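Local structure of endo-beta-1,4-xylanase Xyn10C (Pseudomonas cellulosa, 1GNY) at residues I48-T53 with A123-V128; T53-V58 with K118-A123; I5-A10 with V145-A150; N11-N16 with A44-A49. The protein cleaves internal linkages of the xylan backbone; the chain here is its family 15 carbohydrate-binding module, which binds xylan and xylooligosaccharides. All coordinates share one frame; numbering follows the deposited sequence.

How the contacts relate
Contacts 1 and 4 lie on the same five-stranded antiparallel sheet, where strand 42-48 runs between 14-17 and 126-133; they share Ile48 and Ala49, and both reach the same xylose unit, through Gln127 and Asn16. Contact 4 is the more central, with aromatic packing on one side and a charged pair on the other. Contact 1 lies further out and changes from strand pairing to a surface salt bridge. Contact 2 continues from it through Thr53 and the two-stranded ribbon 52-53/120-121, and adds to one backbone bond side-chain oxygens that accept N-H groups. Contact 3 belongs to the other large sheet, with backbone bonds and aliphatic packing, and its Ile147 meets Ile48 of contacts 1 and 4.

Contact 1 (I48-T53 with A123-V128). With XYP (beta-D-xylopyranose), chain B.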
# COMPACT_ATOMS: atom_id res chain seq x y z
N ILE A 48 -1.99 -3.01 -10.37
CA ILE A 48 -1.72 -4.34 -10.89
C ILE A 48 -2.64 -4.46 -12.10
O ILE A 48 -3.88 -4.37 -12.02
CB ILE A 48 -1.99 -5.44 -9.86
CG1 ILE A 48 -0.96 -5.40 -8.72
CG2 ILE A 48 -1.96 -6.87 -10.53
CD1 ILE A 48 0.52 -5.61 -9.11
N ALA A 49 -2.02 -4.71 -13.26
CA ALA A 49 -2.79 -4.87 -14.49
C ALA A 49 -3.67 -6.12 -14.53
O ALA A 49 -3.22 -7.25 -14.23
CB ALA A 49 -1.82 -4.89 -15.70
N ARG A 50 -4.91 -5.92 -14.95
CA ARG A 50 -5.82 -7.03 -15.14
C ARG A 50 -5.32 -8.03 -16.19
O ARG A 50 -4.51 -7.69 -17.09
CB ARG A 50 -7.19 -6.52 -15.56
CG ARG A 50 -7.13 -5.58 -16.76
CD ARG A 50 -8.48 -5.34 -17.35
NE ARG A 50 -8.73 -4.23 -18.24
CZ ARG A 50 -8.18 -3.02 -18.29
NH1 ARG A 50 -6.92 -2.63 -17.99
NH2 ARG A 50 -8.98 -2.19 -18.90
N PRO A 51 -5.77 -9.29 -16.06
CA PRO A 51 -6.69 -9.81 -15.02
C PRO A 51 -5.93 -10.14 -13.78
O PRO A 51 -4.68 -10.16 -13.80
CB PRO A 51 -7.19 -11.09 -15.67
CG PRO A 51 -5.92 -11.60 -16.39
CD PRO A 51 -5.29 -10.35 -16.96
N THR A 52 -6.65 -10.38 -12.70
CA THR A 52 -6.02 -10.73 -11.43
C THR A 52 -6.54 -12.01 -10.80
O THR A 52 -7.74 -12.34 -10.88
CB THR A 52 -6.14 -9.59 -10.38
OG1 THR A 52 -7.50 -9.42 -9.94
CG2 THR A 52 -5.69 -8.25 -10.98
N THR A 53 -5.60 -12.69 -10.16
CA THR A 53 -5.88 -13.83 -9.26
C THR A 53 -5.16 -13.50 -7.95
O THR A 53 -4.09 -14.06 -7.64
CB THR A 53 -5.41 -15.14 -9.86
OG1 THR A 53 -6.13 -15.37 -11.09
CG2 THR A 53 -5.77 -16.32 -8.96
N ALA A 123 -12.22 -8.15 -15.23
CA ALA A 123 -12.73 -6.84 -15.68
C ALA A 123 -11.88 -5.60 -15.35
O ALA A 123 -11.79 -4.67 -16.16
CB ALA A 123 -14.15 -6.66 -15.14
N ARG A 124 -11.29 -5.56 -14.17
CA ARG A 124 -10.66 -4.32 -13.67
C ARG A 124 -9.21 -4.44 -13.27
O ARG A 124 -8.76 -5.49 -12.84
CB ARG A 124 -11.44 -3.86 -12.46
CG ARG A 124 -12.91 -3.59 -12.75
CD ARG A 124 -13.72 -3.20 -11.52
NE ARG A 124 -15.13 -2.93 -11.81
CZ ARG A 124 -15.60 -1.87 -12.47
NH1 ARG A 124 -14.80 -0.90 -12.93
NH2 ARG A 124 -16.92 -1.75 -12.66
N ASP A 125 -8.49 -3.33 -13.40
CA ASP A 125 -7.16 -3.24 -12.81
C ASP A 125 -7.44 -3.12 -11.30
O ASP A 125 -8.53 -2.72 -10.88
CB ASP A 125 -6.42 -1.99 -13.24
CG ASP A 125 -6.03 -1.99 -14.72
OD1 ASP A 125 -5.77 -3.07 -15.31
OD2 ASP A 125 -5.90 -0.90 -15.36
N VAL A 126 -6.44 -3.51 -10.52
CA VAL A 126 -6.54 -3.43 -9.05
C VAL A 126 -5.54 -2.38 -8.58
O VAL A 126 -4.32 -2.49 -8.86
CB VAL A 126 -6.28 -4.78 -8.41
CG1 VAL A 126 -6.19 -4.70 -6.89
CG2 VAL A 126 -7.41 -5.72 -8.79
N GLN A 127 -6.06 -1.41 -7.83
CA GLN A 127 -5.24 -0.36 -7.22
C GLN A 127 -4.76 -0.84 -5.87
O GLN A 127 -5.58 -1.23 -5.04
CB GLN A 127 -6.02 0.93 -7.05
CG GLN A 127 -5.24 2.11 -6.46
CD GLN A 127 -6.05 3.39 -6.52
OE1 GLN A 127 -5.93 4.14 -7.51
NE2 GLN A 127 -6.82 3.67 -5.47
N VAL A 128 -3.45 -0.81 -5.67
CA VAL A 128 -2.81 -1.28 -4.43
C VAL A 128 -1.96 -0.16 -3.85
O VAL A 128 -1.32 0.60 -4.59
CB VAL A 128 -1.89 -2.53 -4.70
CG1 VAL A 128 -1.23 -3.03 -3.39
CG2 VAL A 128 -2.67 -3.64 -5.38
C1 XYP B . -10.26 7.58 -5.34
C2 XYP B . -9.15 6.88 -4.57
C3 XYP B . -9.70 5.67 -3.81
C4 XYP B . -10.97 6.05 -3.04
C5 XYP B . -11.92 6.77 -3.98
O2 XYP B . -8.15 6.41 -5.47
O3 XYP B . -8.72 5.17 -2.92
O4 XYP B . -11.57 4.86 -2.58
O5 XYP B . -11.32 7.91 -4.56
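Ile48 pairs with Val126 as an antiparallel hydrogen-bonded pair: Ile48 N donates to Val126 O at 2.8 Å, and Val126 N returns a bond to Ile48 O at 3.1 Å. On the face that carries both side chains, Ile48 CG1 reaches Val128 CG2 at 4.1 Å, an apolar contact. After Ala49, whose CA passes close to the Asp125 carboxylate, the chain leaves the sheet and Arg50 takes over. Its backbone N gives an almost straight bond (173°) to the anti lone pair of Asp125 OD1, 3.0 Å away. Arg50 CG sits between its own backbone N and carbonyl carbon (chi1 52°); the chain runs extended to NE and then folds at chi4, where CZ swings back on the side of CG, and NH1 meets the same OD1 at 2.9 Å. One carboxylate oxygen thus receives a backbone N-H and a salt bridge, with the guanidinium and carboxylate planes nearly perpendicular, 86° apart. Arg50 CD lies 3.6 Å from Ala123 O. A cis peptide bond then leads into Pro51. Thr52 turns its methyl CG2 to Val126 CG2, 3.8 Å away, while its OG1 bonds to Phe119 O. The second strand also carries Gln127, whose NE2 donates to xylose O2 at 3.0 Å; Gln81 and Asn16 bind this sugar too. Two inner strands of the five-stranded sheet part here into loops, beside the xylan-binding site of a family 15 carbohydrate-binding module.

Contact 2 (T53-V58 with K118-A123)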
# COMPACT_ATOMS: atom_id res chain seq x y z
N THR A 53 -5.60 -12.69 -10.16
CA THR A 53 -5.88 -13.83 -9.26
C THR A 53 -5.16 -13.50 -7.95
O THR A 53 -4.09 -14.06 -7.64
CB THR A 53 -5.41 -15.14 -9.86
OG1 THR A 53 -6.13 -15.37 -11.09
CG2 THR A 53 -5.77 -16.32 -8.96
N LEU A 54 -5.73 -12.53 -7.25
CA LEU A 54 -5.14 -11.97 -6.02
C LEU A 54 -5.69 -12.52 -4.70
O LEU A 54 -5.14 -12.20 -3.64
CB LEU A 54 -5.21 -10.43 -6.05
CG LEU A 54 -4.13 -9.76 -6.88
CD1 LEU A 54 -4.53 -8.28 -7.14
CD2 LEU A 54 -2.73 -9.86 -6.27
N GLU A 55 -6.70 -13.38 -4.74
CA GLU A 55 -7.20 -13.95 -3.48
C GLU A 55 -6.11 -14.83 -2.86
O GLU A 55 -5.46 -15.59 -3.58
CB GLU A 55 -8.50 -14.73 -3.70
CG GLU A 55 -9.70 -13.86 -4.02
CD GLU A 55 -10.13 -12.98 -2.84
OE1 GLU A 55 -9.81 -13.33 -1.67
OE2 GLU A 55 -10.78 -11.95 -3.09
N ASP A 56 -5.90 -14.67 -1.55
CA ASP A 56 -4.85 -15.39 -0.78
C ASP A 56 -3.41 -14.93 -1.14
O ASP A 56 -2.43 -15.53 -0.70
CB ASP A 56 -5.02 -16.92 -0.88
CG ASP A 56 -6.35 -17.40 -0.32
OD1 ASP A 56 -6.77 -16.94 0.75
OD2 ASP A 56 -7.07 -18.21 -0.91
N ALA A 57 -3.28 -13.82 -1.86
CA ALA A 57 -1.97 -13.25 -2.16
C ALA A 57 -1.44 -12.50 -0.93
O ALA A 57 -2.22 -12.00 -0.12
CB ALA A 57 -2.03 -12.28 -3.34
N VAL A 58 -0.13 -12.45 -0.80
CA VAL A 58 0.55 -11.72 0.28
C VAL A 58 1.33 -10.55 -0.29
O VAL A 58 2.22 -10.74 -1.11
CB VAL A 58 1.50 -12.62 1.08
CG1 VAL A 58 2.18 -11.84 2.19
CG2 VAL A 58 0.70 -13.79 1.65
N LYS A 118 -13.75 -11.54 -4.60
CA LYS A 118 -13.74 -10.34 -5.48
C LYS A 118 -12.41 -10.06 -6.20
O LYS A 118 -12.42 -9.41 -7.24
CB LYS A 118 -14.19 -9.07 -4.72
CG LYS A 118 -13.38 -8.70 -3.50
CD LYS A 118 -13.75 -7.30 -2.97
CE LYS A 118 -15.17 -7.25 -2.35
NZ LYS A 118 -15.36 -8.19 -1.20
N PHE A 119 -11.30 -10.54 -5.65
CA PHE A 119 -9.95 -10.28 -6.23
C PHE A 119 -9.49 -11.32 -7.29
O PHE A 119 -8.38 -11.17 -7.86
CB PHE A 119 -8.90 -10.06 -5.16
CG PHE A 119 -9.00 -8.72 -4.46
CD1 PHE A 119 -8.46 -7.59 -5.05
CD2 PHE A 119 -9.55 -8.60 -3.20
CE1 PHE A 119 -8.53 -6.36 -4.44
CE2 PHE A 119 -9.64 -7.36 -2.58
CZ PHE A 119 -9.13 -6.24 -3.18
N ASN A 120 -10.33 -12.34 -7.54
CA ASN A 120 -10.13 -13.28 -8.67
C ASN A 120 -11.13 -12.87 -9.75
O ASN A 120 -12.30 -13.18 -9.62
CB ASN A 120 -10.30 -14.74 -8.24
CG ASN A 120 -9.17 -15.22 -7.34
OD1 ASN A 120 -8.22 -14.46 -7.05
ND2 ASN A 120 -9.27 -16.47 -6.86
N GLN A 121 -10.65 -12.15 -10.77
CA GLN A 121 -11.51 -11.41 -11.72
C GLN A 121 -10.73 -10.91 -12.91
O GLN A 121 -9.50 -10.80 -12.86
CB GLN A 121 -12.20 -10.22 -11.02
CG GLN A 121 -11.27 -9.18 -10.39
CD GLN A 121 -10.87 -8.07 -11.33
OE1 GLN A 121 -11.71 -7.46 -12.00
NE2 GLN A 121 -9.55 -7.79 -11.39
N THR A 122 -11.47 -10.59 -13.99
CA THR A 122 -10.86 -10.15 -15.27
C THR A 122 -11.15 -8.73 -15.74
O THR A 122 -10.41 -8.18 -16.57
CB THR A 122 -11.30 -11.08 -16.42
OG1 THR A 122 -12.73 -11.10 -16.49
CG2 THR A 122 -10.89 -12.53 -16.18
N ALA A 123 -12.22 -8.15 -15.23
CA ALA A 123 -12.73 -6.84 -15.68
C ALA A 123 -11.88 -5.60 -15.35
O ALA A 123 -11.79 -4.67 -16.16
CB ALA A 123 -14.15 -6.66 -15.14
O HOH W 1 -6.70 -17.47 -5.44
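This is a turn-to-strand contact at one end of the module, where the chain leaving the short strand 52-53 folds against 118-121; Leu54 and Glu55 meet Phe119 and Asn120. Leu54 N donates to Phe119 O at 3.0 Å, the donor standing well above the carbonyl plane. Beside it, Glu55 N bonds to the side-chain oxygen Asn120 OD1 at 3.0 Å, at 165°. Thr53 and Asn120 form an antiparallel non-hydrogen-bonded pair with CA atoms 4.3 Å apart, and the Thr53 methyl CG2 lies 3.6 Å from Asn120 OD1. The segment 54-57 is a type II beta turn closed by Ala57 N to Leu54 O, joining the two-stranded ribbon 52-53/120-121 to strand 58-65. Its second residue, Glu55, folds back across the gap: CB and CG lie against the Asn120 amide, and the bend at chi2 (-67°) turns CD toward Phe119. Glu55 OE2 then accepts from Phe119 N at 3.0 Å through its anti lone pair, and lies at the edge of the Phe119 ring, near its plane. The other oxygen, OE1, is held by Glu114 N, so backbone N-H groups on two different stretches fix the carboxylate, which probably favours its ionised form. Leu54 CB touches Phe119 CB at 3.8 Å, and both side chains also pack on Val126. A water accepts from Asn120 ND2 and donates to Glu55 O, at 2.9 Å from the latter.

Contact 3 (I5-A10 with V145-A150)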
# COMPACT_ATOMS: atom_id res chain seq x y z
N ILE A 5 5.59 -11.25 -7.89
CA ILE A 5 5.56 -9.99 -8.66
C ILE A 5 6.40 -8.97 -7.88
O ILE A 5 6.08 -8.69 -6.70
CB ILE A 5 4.12 -9.45 -8.78
CG1 ILE A 5 3.26 -10.41 -9.59
CG2 ILE A 5 4.08 -8.00 -9.41
CD1 ILE A 5 1.82 -10.17 -9.50
N GLU A 6 7.42 -8.43 -8.53
CA GLU A 6 8.25 -7.35 -7.97
C GLU A 6 7.79 -6.06 -8.61
O GLU A 6 7.91 -5.89 -9.82
CB GLU A 6 9.74 -7.57 -8.23
CG GLU A 6 10.22 -8.85 -7.56
CD GLU A 6 11.71 -9.06 -7.66
OE1 GLU A 6 12.37 -8.30 -8.42
OE2 GLU A 6 12.20 -9.99 -6.99
N VAL A 7 7.26 -5.14 -7.81
CA VAL A 7 6.68 -3.90 -8.33
C VAL A 7 7.75 -2.85 -8.68
O VAL A 7 8.71 -2.60 -7.92
CB VAL A 7 5.67 -3.30 -7.29
CG1 VAL A 7 5.11 -1.92 -7.70
CG2 VAL A 7 4.53 -4.28 -7.01
N ASP A 8 7.57 -2.23 -9.85
CA ASP A 8 8.45 -1.15 -10.31
C ASP A 8 8.33 0.05 -9.36
O ASP A 8 7.23 0.53 -9.10
CB ASP A 8 8.03 -0.74 -11.74
CG ASP A 8 9.01 0.18 -12.42
OD1 ASP A 8 9.98 0.65 -11.81
OD2 ASP A 8 8.84 0.44 -13.62
N MET A 9 9.48 0.48 -8.84
CA MET A 9 9.57 1.59 -7.89
C MET A 9 10.01 2.90 -8.53
O MET A 9 10.18 3.90 -7.82
CB MET A 9 10.47 1.24 -6.71
CG MET A 9 10.03 -0.02 -5.95
SD MET A 9 8.34 0.02 -5.33
CE MET A 9 8.37 1.47 -4.28
N ALA A 10 10.22 2.89 -9.84
CA ALA A 10 10.63 4.11 -10.60
C ALA A 10 9.58 4.66 -11.57
O ALA A 10 9.80 5.75 -12.16
CB ALA A 10 11.92 3.83 -11.38
N VAL A 145 7.98 -3.37 -3.07
CA VAL A 145 6.71 -4.06 -2.86
C VAL A 145 6.78 -5.40 -3.59
O VAL A 145 7.07 -5.43 -4.78
CB VAL A 145 5.49 -3.28 -3.36
CG1 VAL A 145 4.20 -4.04 -3.13
CG2 VAL A 145 5.42 -1.89 -2.70
N THR A 146 6.57 -6.49 -2.88
CA THR A 146 6.56 -7.79 -3.54
C THR A 146 5.26 -8.52 -3.22
O THR A 146 4.82 -8.56 -2.06
CB THR A 146 7.86 -8.63 -3.35
OG1 THR A 146 7.66 -9.77 -2.54
CG2 THR A 146 8.98 -7.89 -2.79
N ILE A 147 4.63 -9.04 -4.27
CA ILE A 147 3.33 -9.71 -4.14
C ILE A 147 3.52 -11.18 -4.50
O ILE A 147 3.92 -11.49 -5.61
CB ILE A 147 2.25 -9.04 -5.00
CG1 ILE A 147 2.12 -7.56 -4.58
CG2 ILE A 147 0.91 -9.77 -4.87
CD1 ILE A 147 1.22 -6.71 -5.43
N THR A 148 3.19 -12.05 -3.57
CA THR A 148 3.31 -13.51 -3.78
C THR A 148 1.91 -14.09 -3.94
O THR A 148 1.13 -14.11 -2.99
CB THR A 148 4.05 -14.18 -2.64
OG1 THR A 148 5.38 -13.65 -2.54
CG2 THR A 148 4.31 -15.66 -2.92
N LEU A 149 1.61 -14.59 -5.13
CA LEU A 149 0.28 -15.15 -5.43
C LEU A 149 0.17 -16.58 -4.88
O LEU A 149 1.18 -17.28 -4.70
CB LEU A 149 0.01 -15.22 -6.95
CG LEU A 149 0.22 -13.96 -7.77
CD1 LEU A 149 -0.14 -14.20 -9.21
CD2 LEU A 149 -0.58 -12.78 -7.21
N ALA A 150 -1.06 -17.00 -4.67
CA ALA A 150 -1.43 -18.39 -4.32
C ALA A 150 -1.63 -19.20 -5.62
O ALA A 150 -2.69 -19.81 -5.86
CB ALA A 150 -2.71 -18.38 -3.51
O HOH W 2 9.70 -3.54 -5.57
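Ile5 and Ile147 exchange two nearly linear backbone hydrogen bonds, Ile5 N to Ile147 O at 2.8 Å (177°) and Ile147 N to Ile5 O at 2.9 Å, which define an antiparallel hydrogen-bonded pair. Two residues along, Val7 N donates to Val145 O at 3.0 Å, nearly along the C=O axis. Between these rungs Glu6 and Thr146 form a non-hydrogen-bonded pair, and Thr146 CA adds a CA-H...O contact to Ile5 O. Beyond Val7 the direct pairing gives way to a water, which donates to Val7 O at 2.7 Å and accepts from Val145 N. The chain then bends away through an Asx turn, in which Asp8 OD1 takes the N-H of Ala10. Packing gathers on the face that carries Ile5 and Ile147. Val7 and Val145 lie side by side and point the same way; Val7 CG2, anti to its own carbonyl carbon, reaches Val145 CG1 at 3.9 Å. Further along, the extended end of Ile5 (chi2 166°) brings CD1 to Leu149 CD2, 4.2 Å away. Met9, bent at chi2, has its SD 4.1 Å from Val145 N. Strand 139-149 thus has 2-6 on one flank, while Thr146 and Thr148 bond on the other to Ala60 and Val58 of strand 58-65. Phe46 packs on Val7 and Val145, and Ile48 on Ile147, from strand 42-48 of the five-stranded sheet.

Contact 4 (N11-N16 with A44-A49); sequences NGWRGN and AVFDIA. With XYP (beta-D-xylopyranose), chain B.
Arg14 and Val45 form an antiparallel hydrogen-bonded pair, each backbone N bonding to the other's O at 2.9 Å, and the axes of strands 14-16 and 44-48 run 123° apart. On one side of this ladder Trp13 and Phe46 lie side by side. The Trp13 six-membered ring and the Phe46 ring meet obliquely, planes 53° apart; Phe46 CB sits over the five-membered ring of Trp13 in a CH-pi contact, 4.2 Å from the centroid. Phe46 CD1 comes down on the same indole near its rim, 3.5 Å from CZ2. The indole N-H is held by Asp8 O, and Trp13 CZ3 touches Ala44 CB. The opposite side is charged: Arg14, bent at chi3 (-68°), grips Asp47 end-on. NH2 gives a nearly straight bond to OD1 at 2.9 Å, in the guanidinium plane, while NH1 reaches OD2 at 3.0 Å from above the carboxylate plane. Lys83 also bridges to OD2, and Arg14 NH2 bonds to Gln127 OE1, a second-shell link that probably positions this sugar-binding amide. Val45 CG1 packs on Asn16 CB at 3.8 Å. A water joins Gly12 O to Asp47 N. Asn16 ND2 donates to xylose O2 at a short 2.6 Å, and its OD1 lies 3.0 Å from xylose O3. This sheet edge, with a hydrophobic inner side and polar amides facing the ligand, forms part of the xylan-binding site on the beta-jelly-roll fold of this CBM15 module.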
# COMPACT_ATOMS: atom_id res chain seq x y z
N ASN A 11 8.49 3.92 -11.76
CA ASN A 11 7.39 4.30 -12.65
C ASN A 11 6.08 3.75 -12.13
O ASN A 11 6.07 2.77 -11.38
CB ASN A 11 7.57 3.68 -14.04
CG ASN A 11 8.92 3.97 -14.65
OD1 ASN A 11 9.12 5.03 -15.27
ND2 ASN A 11 9.86 3.03 -14.50
N GLY A 12 4.99 4.36 -12.56
CA GLY A 12 3.68 3.83 -12.29
C GLY A 12 3.02 4.15 -10.97
O GLY A 12 1.89 3.73 -10.74
N TRP A 13 3.69 4.91 -10.11
CA TRP A 13 3.08 5.30 -8.85
C TRP A 13 2.38 6.66 -8.92
O TRP A 13 2.72 7.52 -9.73
CB TRP A 13 4.10 5.33 -7.73
CG TRP A 13 4.60 3.96 -7.25
CD1 TRP A 13 5.50 3.13 -7.86
CD2 TRP A 13 4.25 3.33 -6.01
NE1 TRP A 13 5.73 2.02 -7.08
CE2 TRP A 13 4.97 2.12 -5.94
CE3 TRP A 13 3.39 3.68 -4.95
CZ2 TRP A 13 4.86 1.26 -4.87
CZ3 TRP A 13 3.31 2.85 -3.88
CH2 TRP A 13 4.03 1.64 -3.84
N ARG A 14 1.43 6.85 -8.01
CA ARG A 14 0.66 8.11 -7.86
C ARG A 14 0.38 8.37 -6.40
O ARG A 14 0.32 7.45 -5.60
CB ARG A 14 -0.74 7.98 -8.51
CG ARG A 14 -0.83 7.50 -9.92
CD ARG A 14 -2.29 7.36 -10.41
NE ARG A 14 -3.12 6.29 -9.79
CZ ARG A 14 -3.10 5.01 -10.17
NH1 ARG A 14 -2.31 4.59 -11.14
NH2 ARG A 14 -3.91 4.13 -9.61
N GLY A 15 0.17 9.65 -6.07
CA GLY A 15 -0.41 9.99 -4.79
C GLY A 15 -1.88 9.55 -4.81
O GLY A 15 -2.49 9.32 -5.87
N ASN A 16 -2.42 9.39 -3.60
CA ASN A 16 -3.84 8.97 -3.39
C ASN A 16 -4.47 9.60 -2.14
O ASN A 16 -3.78 9.83 -1.13
CB ASN A 16 -3.93 7.47 -3.22
CG ASN A 16 -5.31 6.92 -3.51
OD1 ASN A 16 -5.99 6.34 -2.62
ND2 ASN A 16 -5.71 7.02 -4.73
N ALA A 44 -0.01 6.42 -1.15
CA ALA A 44 0.67 6.19 -2.43
C ALA A 44 0.20 4.86 -2.99
O ALA A 44 0.10 3.91 -2.24
CB ALA A 44 2.12 6.17 -2.24
N VAL A 45 -0.08 4.84 -4.29
CA VAL A 45 -0.64 3.67 -4.98
C VAL A 45 -0.03 3.39 -6.35
O VAL A 45 0.58 4.28 -6.94
CB VAL A 45 -2.19 3.82 -5.19
CG1 VAL A 45 -2.97 3.88 -3.84
CG2 VAL A 45 -2.53 4.98 -6.06
N PHE A 46 -0.25 2.16 -6.82
CA PHE A 46 0.12 1.72 -8.16
C PHE A 46 -0.96 0.73 -8.59
O PHE A 46 -1.78 0.28 -7.77
CB PHE A 46 1.51 1.06 -8.18
CG PHE A 46 1.59 -0.18 -7.33
CD1 PHE A 46 1.85 -0.08 -5.97
CD2 PHE A 46 1.33 -1.44 -7.88
CE1 PHE A 46 1.88 -1.22 -5.17
CE2 PHE A 46 1.35 -2.58 -7.07
CZ PHE A 46 1.61 -2.46 -5.72
N ASP A 47 -0.92 0.35 -9.85
CA ASP A 47 -1.90 -0.61 -10.36
C ASP A 47 -1.29 -1.95 -10.72
O ASP A 47 -0.21 -2.02 -11.30
CB ASP A 47 -2.57 -0.09 -11.63
CG ASP A 47 -3.32 1.16 -11.42
OD1 ASP A 47 -3.92 1.36 -10.33
OD2 ASP A 47 -3.37 2.01 -12.32
N ILE A 48 -1.99 -3.01 -10.37
CA ILE A 48 -1.72 -4.34 -10.89
C ILE A 48 -2.64 -4.46 -12.10
O ILE A 48 -3.88 -4.37 -12.02
CB ILE A 48 -1.99 -5.44 -9.86
CG1 ILE A 48 -0.96 -5.40 -8.72
CG2 ILE A 48 -1.96 -6.87 -10.53
CD1 ILE A 48 0.52 -5.61 -9.11
N ALA A 49 -2.02 -4.71 -13.26
CA ALA A 49 -2.79 -4.87 -14.49
C ALA A 49 -3.67 -6.12 -14.53
O ALA A 49 -3.22 -7.25 -14.23
CB ALA A 49 -1.82 -4.89 -15.70
C1 XYP B . -10.26 7.58 -5.34
C2 XYP B . -9.15 6.88 -4.57
C3 XYP B . -9.70 5.67 -3.81
C4 XYP B . -10.97 6.05 -3.04
C5 XYP B . -11.92 6.77 -3.98
O2 XYP B . -8.15 6.41 -5.47
O3 XYP B . -8.72 5.17 -2.92
O4 XYP B . -11.57 4.86 -2.58
O5 XYP B . -11.32 7.91 -4.56
O HOH W 3 0.74 1.60 -11.94